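Local atomic coordinates of purine nucleoside phosphorylase (Schistosoma mansoni, PDB entry 6B6K), a protein that catalyses the reversible phosphorolysis of purine nucleosides, probably chiefly inosine and guanosine, to the free base and ribose 1-phosphate. Residues 194-199 with 222-227. Sequence-based numbering, arbitrary orientation.
With CVG (6-methylpyridazin-3-ol), chain I; DMS (dimethyl sulfoxide), chain H.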
loop_
_atom_site.group_PDB
_atom_site.type_symbol
_atom_site.label_atom_id
_atom_site.label_comp_id
_atom_site.label_asym_id
_atom_site.label_seq_id
_atom_site.Cartn_x
_atom_site.Cartn_y
_atom_site.Cartn_z
ATOM N N TYR A 194 -15.172 9.073 -2.554
ATOM C CA TYR A 194 -13.884 9.646 -2.137
ATOM C C TYR A 194 -12.758 8.623 -2.226
ATOM O O TYR A 194 -12.840 7.552 -1.613
ATOM C CB TYR A 194 -14.009 10.130 -0.695
ATOM C CG TYR A 194 -12.806 10.803 -0.032
ATOM C CD1 TYR A 194 -12.740 12.184 0.066
ATOM C CD2 TYR A 194 -11.800 10.054 0.583
ATOM C CE1 TYR A 194 -11.680 12.815 0.704
ATOM C CE2 TYR A 194 -10.727 10.685 1.235
ATOM C CZ TYR A 194 -10.683 12.063 1.300
ATOM O OH TYR A 194 -9.629 12.665 1.948
ATOM N N ALA A 195 -11.693 8.972 -2.962
ATOM C CA ALA A 195 -10.472 8.160 -3.010
ATOM C C ALA A 195 -9.507 8.673 -1.956
ATOM O O ALA A 195 -9.185 9.864 -1.940
ATOM C CB ALA A 195 -9.773 8.268 -4.361
ATOM N N PHE A 196 -9.005 7.756 -1.114
ATOM C CA PHE A 196 -7.988 8.077 -0.101
ATOM C C PHE A 196 -6.594 7.891 -0.726
ATOM O O PHE A 196 -6.164 6.757 -0.975
ATOM C CB PHE A 196 -8.200 7.189 1.124
ATOM C CG PHE A 196 -7.230 7.424 2.278
ATOM C CD1 PHE A 196 -6.524 8.618 2.445
ATOM C CD2 PHE A 196 -7.049 6.421 3.237
ATOM C CE1 PHE A 196 -5.645 8.790 3.534
ATOM C CE2 PHE A 196 -6.172 6.592 4.295
ATOM C CZ PHE A 196 -5.456 7.773 4.456
ATOM N N ASN A 197 -5.905 9.025 -0.998
ATOM C CA ASN A 197 -4.479 9.094 -1.359
ATOM C C ASN A 197 -3.689 9.304 -0.067
ATOM O O ASN A 197 -3.851 10.327 0.603
ATOM C CB ASN A 197 -4.264 10.282 -2.306
ATOM C CG ASN A 197 -2.780 10.636 -2.530
ATOM O OD1 ASN A 197 -1.889 9.789 -2.432
ATOM N ND2 ASN A 197 -2.525 11.944 -2.811
ATOM N N GLY A 198 -2.843 8.327 0.302
ATOM C CA GLY A 198 -2.097 8.454 1.548
ATOM C C GLY A 198 -1.322 9.763 1.677
ATOM O O GLY A 198 -1.205 10.330 2.771
ATOM N N GLY A 199 -0.788 10.267 0.585
ATOM C CA GLY A 199 -0.071 11.550 0.607
ATOM C C GLY A 199 1.376 11.448 1.110
ATOM O O GLY A 199 1.889 10.329 1.325
ATOM N N SER A 222 -7.197 12.429 3.899
ATOM C CA SER A 222 -7.687 12.319 5.281
ATOM C C SER A 222 -9.006 11.543 5.280
ATOM O O SER A 222 -9.363 10.887 4.293
ATOM C CB SER A 222 -7.865 13.718 5.902
ATOM O OG SER A 222 -8.961 14.363 5.293
ATOM N N THR A 223 -9.727 11.635 6.410
ATOM C CA THR A 223 -11.130 11.246 6.559
ATOM C C THR A 223 -11.375 9.740 6.656
ATOM O O THR A 223 -12.020 9.268 7.609
ATOM C CB THR A 223 -11.953 11.931 5.467
ATOM O OG1 THR A 223 -11.850 13.348 5.643
ATOM C CG2 THR A 223 -13.448 11.563 5.531
ATOM N N VAL A 224 -10.908 8.963 5.678
ATOM C CA VAL A 224 -11.212 7.526 5.680
ATOM C C VAL A 224 -10.729 6.817 6.942
ATOM O O VAL A 224 -11.478 5.985 7.481
ATOM C CB VAL A 224 -10.727 6.889 4.360
ATOM C CG1 VAL A 224 -10.715 5.376 4.427
ATOM C CG2 VAL A 224 -11.553 7.392 3.174
ATOM N N PRO A 225 -9.537 7.101 7.501
ATOM C CA PRO A 225 -9.165 6.436 8.785
ATOM C C PRO A 225 -10.140 6.684 9.929
ATOM O O PRO A 225 -10.578 5.727 10.611
ATOM C CB PRO A 225 -7.756 6.975 9.071
ATOM C CG PRO A 225 -7.201 7.316 7.646
ATOM C CD PRO A 225 -8.413 7.907 6.956
ATOM N N GLU A 226 -10.566 7.935 10.109
ATOM C CA GLU A 226 -11.515 8.269 11.175
ATOM C C GLU A 226 -12.894 7.666 10.909
ATOM O O GLU A 226 -13.588 7.247 11.854
ATOM C CB GLU A 226 -11.652 9.794 11.318
ATOM C CG GLU A 226 -10.413 10.576 11.532
ATOM C CD GLU A 226 -9.897 11.134 10.220
ATOM O OE1 GLU A 226 -9.284 10.376 9.498
ATOM O OE2 GLU A 226 -10.154 12.323 9.886
ATOM N N VAL A 227 -13.347 7.669 9.643
ATOM C CA VAL A 227 -14.626 7.031 9.301
ATOM C C VAL A 227 -14.618 5.555 9.711
ATOM O O VAL A 227 -15.620 5.033 10.223
ATOM C CB VAL A 227 -14.916 7.192 7.796
ATOM C CG1 VAL A 227 -16.076 6.286 7.318
ATOM C CG2 VAL A 227 -15.198 8.648 7.461
HETATM C C4 CVG I . -5.981 17.378 -1.667
HETATM C C3 CVG I . -5.490 16.109 -1.564
HETATM C C2 CVG I . -5.225 15.324 -2.763
HETATM C C1 CVG I . -6.180 17.953 -2.964
HETATM O O CVG I . -4.710 14.014 -2.724
HETATM N N1 CVG I . -5.454 15.893 -4.009
HETATM N N CVG I . -5.932 17.221 -4.126
HETATM C C CVG I . -6.709 19.378 -3.057
HETATM S S DMS H . -7.488 17.687 5.168
HETATM O O DMS H . -8.448 16.634 4.746
HETATM C C1 DMS H . -8.247 19.278 4.933
HETATM C C2 DMS H . -7.585 17.976 6.941
#
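The Phe196 ring packs obliquely on Val224 and Pro225, where the end of strand 189-196 meets the first turn of helix 224-232 in the α/β fold of the phosphorylase superfamily. Two residues apart on the strand, Tyr194 and Phe196 point to the same side, and with CG anti to the backbone N (chi1 -179° in each) their rings extend to the helix start. Val224 fits between them: its CG2 methyl lies 3.7 Å from CD2 of Tyr194, while its CB packs on CD2 of Phe196. Farther along the Phe196 ring, Pro225 CG comes to 3.6 Å from CE2, and Pro225 CD makes an off-centre CH-π contact. Leu145 of a second subunit also packs on Phe196, so this buried packing reaches the subunit interface. Just past the strand, Asn197 turns away from the helix and donates ND2 to the exocyclic oxygen of the bound 6-methylpyridazin-3-ol, 3.0 Å away in a nearly straight bond; the same amide nitrogen also bonds to Thr201 O. Thr223 holds the N-cap position, yet its side chain makes no capping bond; OG1 pairs instead with Asn117 ND2 of strand 112-121. A polar tie across the contact is made by the Tyr194 phenol, whose OH accepts the backbone N-H of Ser222 at 3.1 Å and 165°.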